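Local coordinates for protein NAD-dependent dehydrogenase (Rhizobium meliloti, PDB 4Z0P) that reduces glyoxylate and hydroxypyruvate with NADPH as cofactor, as a member of the D-2-hydroxyacid dehydrogenase family, at residues W54-A57 with P58-S62; D78-L81 with T82-G85; L12-P16 with E17-A21. All blocks are in the same frame, centred on the assembly; numbering follows the deposited sequence. Where two conformers were deposited one is given.

Contact 1. Residues W54-A57 with P58-S62; sequences WKSA and PDLFS. With OXD (oxalic acid), chain C.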
# COMPACT_ATOMS: atom_id res chain seq x y z
N TRP A 54 -14.79 9.40 -24.24
CA TRP A 54 -13.65 9.83 -23.44
C TRP A 54 -12.63 10.49 -24.35
O TRP A 54 -12.14 9.84 -25.27
CB TRP A 54 -13.00 8.66 -22.72
CG TRP A 54 -12.02 9.11 -21.68
CD1 TRP A 54 -10.65 8.98 -21.70
CD2 TRP A 54 -12.35 9.77 -20.45
NE1 TRP A 54 -10.12 9.52 -20.52
CE2 TRP A 54 -11.14 10.01 -19.75
CE3 TRP A 54 -13.55 10.18 -19.87
CZ2 TRP A 54 -11.11 10.66 -18.51
CZ3 TRP A 54 -13.51 10.82 -18.63
CH2 TRP A 54 -12.30 11.05 -17.98
N LYS A 55 -12.34 11.77 -24.12
CA LYS A 55 -11.39 12.54 -24.93
C LYS A 55 -11.77 12.52 -26.41
O LYS A 55 -10.92 12.37 -27.29
CB LYS A 55 -9.95 12.06 -24.69
CG LYS A 55 -9.46 12.38 -23.31
CD LYS A 55 -8.07 11.78 -23.09
CE LYS A 55 -7.33 12.50 -21.99
NZ LYS A 55 -6.04 11.81 -21.75
N SER A 56 -13.07 12.69 -26.67
CA SER A 56 -13.60 12.54 -28.01
C SER A 56 -13.26 13.77 -28.89
O SER A 56 -12.89 14.82 -28.40
CB SER A 56 -15.10 12.23 -27.95
OG SER A 56 -15.78 13.09 -27.08
N ALA A 57 -13.35 13.55 -30.20
CA ALA A 57 -12.95 14.57 -31.18
C ALA A 57 -13.92 15.75 -31.14
O ALA A 57 -15.12 15.55 -30.86
CB ALA A 57 -12.90 13.96 -32.57
N PRO A 58 -13.44 16.98 -31.41
CA PRO A 58 -14.29 18.16 -31.31
C PRO A 58 -15.58 18.12 -32.15
O PRO A 58 -16.56 18.74 -31.75
CB PRO A 58 -13.39 19.31 -31.79
CG PRO A 58 -11.99 18.82 -31.60
CD PRO A 58 -12.04 17.34 -31.76
N ASP A 59 -15.58 17.40 -33.27
CA ASP A 59 -16.78 17.31 -34.12
C ASP A 59 -17.81 16.22 -33.75
O ASP A 59 -18.81 16.06 -34.45
CB ASP A 59 -16.42 17.22 -35.61
CG ASP A 59 -15.83 15.86 -36.02
OD1 ASP A 59 -15.26 15.15 -35.17
OD2 ASP A 59 -15.92 15.54 -37.22
N LEU A 60 -17.57 15.46 -32.68
CA LEU A 60 -18.45 14.32 -32.40
C LEU A 60 -19.92 14.69 -32.31
O LEU A 60 -20.77 14.06 -32.96
CB LEU A 60 -18.06 13.55 -31.15
CG LEU A 60 -18.98 12.32 -30.88
CD1 LEU A 60 -19.16 11.37 -32.07
CD2 LEU A 60 -18.46 11.56 -29.69
N PHE A 61 -20.25 15.73 -31.54
CA PHE A 61 -21.67 16.05 -31.38
C PHE A 61 -22.30 16.70 -32.62
O PHE A 61 -23.51 16.65 -32.76
CB PHE A 61 -21.95 16.85 -30.09
CG PHE A 61 -21.59 16.09 -28.86
CD1 PHE A 61 -22.06 14.78 -28.67
CD2 PHE A 61 -20.76 16.64 -27.89
CE1 PHE A 61 -21.70 14.04 -27.56
CE2 PHE A 61 -20.41 15.90 -26.77
CZ PHE A 61 -20.87 14.61 -26.61
N SER A 62 -21.51 17.26 -33.53
CA SER A 62 -22.12 17.73 -34.79
C SER A 62 -22.50 16.52 -35.68
O SER A 62 -23.49 16.55 -36.40
CB SER A 62 -21.22 18.74 -35.50
OG SER A 62 -20.03 18.13 -35.91
C1 OXD C . -11.78 9.49 -14.68
C2 OXD C . -10.37 9.59 -15.05
O3 OXD C . -12.32 8.36 -14.56
O4 OXD C . -9.86 8.71 -15.76
O5 OXD C . -12.41 10.55 -14.50
O6 OXD C . -9.70 10.55 -14.66
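A type I beta turn from Ala57 to Leu60 starts helix 60-63, just after the strand that carries Trp54 into the oxalate pocket. Leu60 N donates to Ala57 O at 3.1 Å, closing the turn. Pro58 is the first corner residue and Asp59 the second. The carboxylate of Asp59 bends back to Ala57, with Asp59 OD1 3.7 Å from Ala57 CB. The side-chain contact that follows is apolar. Leu60 has CG anti to the backbone N; this chi1 of -179° swings the branch toward Ser56, and CD2 is the methyl that arrives, with Leu60 CD2 3.8 Å from Ser56 CB. Both residues are buried, and both also touch Asp11 of strand 8-12. The next turn is pinned by Ser62, whose OG donates to Asp59 O at 2.8 Å; Ser62 N makes a weak bond to the same oxygen. At the other end, the six-membered ring of Trp54 meets oxalate obliquely. Trp54 CH2 lies 3.5 Å from oxalate O5, and Trp54 CZ2 lies 3.6 Å from oxalate O4. This is van der Waals contact. The polar grip on the ligand comes from Ala75 N, Gly76 N, Arg235 and His283. The Trp54 ring also meets that of Phe14, with planes at about 50°. One short segment thus runs from a ligand pocket at the end of strand 50-54 to the first turn of a helix, a strand-to-helix connection characteristic of the flavodoxin-like substrate domain of D-2-hydroxyacid dehydrogenases.

Contact 2. Residues D78-L81 with T82-G85; sequences DHVL and TLPG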
# COMPACT_ATOMS: atom_id res chain seq x y z
N ASP A 78 -15.21 16.94 -16.52
CA ASP A 78 -14.77 18.31 -16.82
C ASP A 78 -14.40 18.51 -18.30
O ASP A 78 -14.68 19.54 -18.87
CB ASP A 78 -13.63 18.75 -15.92
CG ASP A 78 -12.45 17.80 -15.96
OD1 ASP A 78 -12.62 16.62 -15.57
OD2 ASP A 78 -11.36 18.25 -16.38
N HIS A 79 -13.82 17.51 -18.94
CA HIS A 79 -13.59 17.59 -20.38
C HIS A 79 -14.83 17.45 -21.25
O HIS A 79 -15.06 18.26 -22.15
CB HIS A 79 -12.47 16.61 -20.82
CG HIS A 79 -12.23 16.64 -22.29
ND1 HIS A 79 -11.54 17.66 -22.91
CD2 HIS A 79 -12.67 15.82 -23.28
CE1 HIS A 79 -11.53 17.44 -24.21
NE2 HIS A 79 -12.22 16.34 -24.46
N VAL A 80 -15.70 16.44 -21.00
CA VAL A 80 -16.86 16.24 -21.87
C VAL A 80 -17.79 17.45 -21.81
O VAL A 80 -18.41 17.77 -22.79
CB VAL A 80 -17.65 14.91 -21.60
CG1 VAL A 80 -18.34 14.91 -20.29
CG2 VAL A 80 -18.68 14.65 -22.69
N LEU A 81 -17.83 18.11 -20.65
CA LEU A 81 -18.67 19.33 -20.53
C LEU A 81 -18.24 20.44 -21.45
O LEU A 81 -19.04 21.32 -21.74
CB LEU A 81 -18.71 19.83 -19.08
CG LEU A 81 -19.49 18.93 -18.10
CD1 LEU A 81 -19.26 19.42 -16.68
CD2 LEU A 81 -20.98 18.96 -18.40
N THR A 82 -16.98 20.41 -21.90
CA THR A 82 -16.46 21.45 -22.80
C THR A 82 -16.62 21.13 -24.27
O THR A 82 -16.35 21.98 -25.10
CB THR A 82 -14.95 21.70 -22.56
OG1 THR A 82 -14.17 20.60 -23.04
CG2 THR A 82 -14.67 21.96 -21.08
N LEU A 83 -17.05 19.92 -24.59
CA LEU A 83 -17.13 19.53 -26.00
C LEU A 83 -18.16 20.32 -26.74
O LEU A 83 -19.31 20.52 -26.28
CB LEU A 83 -17.33 18.02 -26.16
CG LEU A 83 -16.19 17.15 -25.70
CD1 LEU A 83 -16.69 15.73 -25.55
CD2 LEU A 83 -15.00 17.23 -26.65
N PRO A 84 -17.79 20.86 -27.94
CA PRO A 84 -18.73 21.66 -28.63
C PRO A 84 -19.98 20.86 -29.02
O PRO A 84 -19.90 19.66 -29.36
CB PRO A 84 -17.97 22.15 -29.89
CG PRO A 84 -16.61 21.58 -29.81
CD PRO A 84 -16.54 20.62 -28.69
N GLY A 85 -21.11 21.52 -28.85
CA GLY A 85 -22.40 20.96 -29.16
C GLY A 85 -22.88 19.89 -28.19
O GLY A 85 -23.83 19.18 -28.50
O HOH W 1 -19.86 22.24 -24.21
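Leu83 sets its two methyl groups against two different neighbours, His79 and Val80. Its CD2 meets the imidazole, with Leu83 CD2 3.6 Å from His79 NE2. The approach to the ring is oblique. Its CD1 meets valine, with Leu83 CD1 3.6 Å from Val80 CG2, and these two side chains cross at about a right angle. Val80 CG2 is anti to its own nitrogen, which turns that methyl to Leu83. With an alanine here in place of Leu83 both methyls go, which would probably free the His79 ring to turn and open a gap beside Val80 CG2. Thr82 crosses His79 at about a right angle too, but its main target is the backbone. Thr82 OG1 donates to His79 O at 2.7 Å, in the carbonyl plane and on a lone pair. The torsion places this hydroxyl between the backbone N and the carbonyl carbon (chi1 71°), and the methyl then faces back along the chain, with Thr82 CG2 3.3 Å from Asp78 O. Thr82 N gives the same carbonyl a second bond, at 2.9 Å to His79 O, from 55° above the plane. Two donors therefore hold one oxygen from different directions. The next bond follows in step: Leu83 N reaches Val80 O at 3.1 Å. These are successive i+3 to i bonds, so the backbone winds tightly before it opens out at Leu83. A water donates to both Leu81 O and Leu83 O and ties the end of the turn. Asp78 turns away from the turn and makes a salt bridge with Arg235. The turn lies in the connection from strand 69-72 to strand 91-92; Val80 and Leu81 pack on Leu91 of that second strand, while Leu83 reaches Ser56 in the loop before helix 60-63.

Contact 3. Residues L12-P16 with E17-A21; sequences LKFIP and EEVEA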
# COMPACT_ATOMS: atom_id res chain seq x y z
N LEU A 12 -13.74 6.18 -27.25
CA LEU A 12 -12.99 6.13 -26.01
C LEU A 12 -11.51 6.12 -26.26
O LEU A 12 -10.99 5.14 -26.80
CB LEU A 12 -13.32 4.82 -25.27
CG LEU A 12 -14.75 4.67 -24.77
CD1 LEU A 12 -14.98 3.26 -24.23
CD2 LEU A 12 -15.05 5.70 -23.72
N LYS A 13 -10.81 7.16 -25.81
CA LYS A 13 -9.36 7.21 -25.96
C LYS A 13 -8.73 6.47 -24.79
O LYS A 13 -8.15 7.08 -23.90
CB LYS A 13 -8.87 8.65 -26.06
CG LYS A 13 -7.43 8.81 -26.49
CD LYS A 13 -7.21 10.18 -27.16
CE LYS A 13 -5.74 10.49 -27.41
NZ LYS A 13 -5.09 11.11 -26.23
N PHE A 14 -8.88 5.15 -24.81
CA PHE A 14 -8.32 4.24 -23.83
C PHE A 14 -7.31 3.38 -24.58
O PHE A 14 -7.15 3.50 -25.80
CB PHE A 14 -9.41 3.30 -23.28
CG PHE A 14 -10.43 3.95 -22.39
CD1 PHE A 14 -10.28 5.22 -21.84
CD2 PHE A 14 -11.56 3.22 -22.06
CE1 PHE A 14 -11.26 5.74 -21.00
CE2 PHE A 14 -12.53 3.75 -21.23
CZ PHE A 14 -12.39 5.00 -20.72
N ILE A 15 -6.65 2.46 -23.88
CA ILE A 15 -5.76 1.49 -24.53
C ILE A 15 -6.59 0.69 -25.55
O ILE A 15 -7.60 0.06 -25.19
CB ILE A 15 -5.06 0.59 -23.49
CG1 ILE A 15 -4.08 1.42 -22.66
CG2 ILE A 15 -4.33 -0.56 -24.16
CD1 ILE A 15 -3.63 0.78 -21.36
N PRO A 16 -6.23 0.75 -26.86
CA PRO A 16 -7.12 0.18 -27.90
C PRO A 16 -7.43 -1.30 -27.73
O PRO A 16 -8.57 -1.69 -27.89
CB PRO A 16 -6.34 0.39 -29.21
CG PRO A 16 -5.35 1.46 -28.92
CD PRO A 16 -5.08 1.46 -27.45
N GLU A 17 -6.43 -2.08 -27.34
CA GLU A 17 -6.60 -3.52 -27.14
C GLU A 17 -7.66 -3.81 -26.07
O GLU A 17 -8.39 -4.79 -26.17
CB GLU A 17 -5.27 -4.20 -26.78
CG GLU A 17 -4.23 -4.22 -27.90
CD GLU A 17 -3.53 -2.88 -28.17
OE1 GLU A 17 -3.66 -1.91 -27.36
OE2 GLU A 17 -2.84 -2.78 -29.22
N GLU A 18 -7.76 -2.96 -25.05
CA GLU A 18 -8.78 -3.14 -24.00
C GLU A 18 -10.19 -2.87 -24.52
O GLU A 18 -11.13 -3.59 -24.19
CB GLU A 18 -8.49 -2.23 -22.79
CG GLU A 18 -7.20 -2.61 -22.09
CD GLU A 18 -7.01 -1.89 -20.77
OE1 GLU A 18 -7.97 -1.30 -20.24
OE2 GLU A 18 -5.88 -1.95 -20.25
N VAL A 19 -10.33 -1.81 -25.32
CA VAL A 19 -11.65 -1.48 -25.88
C VAL A 19 -12.08 -2.59 -26.86
O VAL A 19 -13.19 -3.11 -26.76
CB VAL A 19 -11.67 -0.10 -26.57
CG1 VAL A 19 -13.04 0.17 -27.20
CG2 VAL A 19 -11.33 1.00 -25.57
N GLU A 20 -11.16 -2.99 -27.73
CA GLU A 20 -11.43 -4.03 -28.72
C GLU A 20 -11.86 -5.33 -28.06
O GLU A 20 -12.85 -5.92 -28.45
CB GLU A 20 -10.19 -4.30 -29.56
CG GLU A 20 -9.76 -3.16 -30.47
CD GLU A 20 -8.31 -3.24 -30.91
OE1 GLU A 20 -7.62 -4.26 -30.64
OE2 GLU A 20 -7.83 -2.28 -31.54
N ALA A 21 -11.11 -5.75 -27.04
CA ALA A 21 -11.46 -6.95 -26.27
C ALA A 21 -12.85 -6.89 -25.64
O ALA A 21 -13.57 -7.87 -25.62
CB ALA A 21 -10.41 -7.22 -25.20
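Val19, in the first turns of helix 16-23, packs against the loop that leads into it, with Val19 CG2 3.8 Å from Phe14 CB. The motif is a helix N-terminus following a strand, with Ile15 at the N-cap and Pro16 opening the helix. Val19 and Phe14 cross at about a right angle, and the same methyl has Leu12 CB beyond. In the backbone, Ile15 O is approached by two amides, Glu18 N and Val19 N, both in weak bonds. Glu20 N donates to Pro16 O at 2.9 Å, the first i+4 to i bond here that is not weak. The glutamates flank this end. Glu17 is bent at its second torsion (chi2 75°), which brings the carboxylate back beside the N-cap. Glu17 OE1 lies 3.5 Å from Ile15 CG2 and also beside Pro16 CD. Glu18 instead is extended beyond CG and runs obliquely past Ile15, with Glu18 OE2 3.7 Å from Ile15 CD1. That oxygen is hydrogen-bonded to Ser134 of the second subunit, and Ile15 packs on the same serine, so the helix start faces the dimer interface. The carboxylates of Glu17 and Glu18 lie near the helix start, where the helix dipole would probably favour their negative charge. Further out, helix 290-305 packs on Leu12 and Phe14, through Val290, Leu293 and Phe294. The loop itself is bent by an inverse gamma turn centred on Lys13, with a weak bond from Phe14 N to Leu12 O. Beyond it, Leu12 CB stands 4.0 Å above the plane of the Phe14 ring, offset toward its rim.

Overall arrangement
Along the chain come contact 3, contact 1, contact 2. All three belong to the domain built on the parallel sheet of strands 32-34, 8-12, 50-54, 69-72 and 91-92. Contacts 3 and 1 follow the adjacent strands 8-12 and 50-54; contact 2 follows the next strand, 69-72. Contacts 1 and 2 have centres about 8 Å apart and touch, chiefly through Ser56 with Leu83 and Phe61 with Pro84 and Gly85. Contact 3 lies about 17 Å from contact 1 between centres, yet Trp54 O and Lys13 N probably share a hydrogen bond. Contacts 2 and 3 do not touch: centres about 21 Å, nearest atoms about 8 Å apart. Contact 1 touches both others, and its Trp54 end reaches the oxalate pocket.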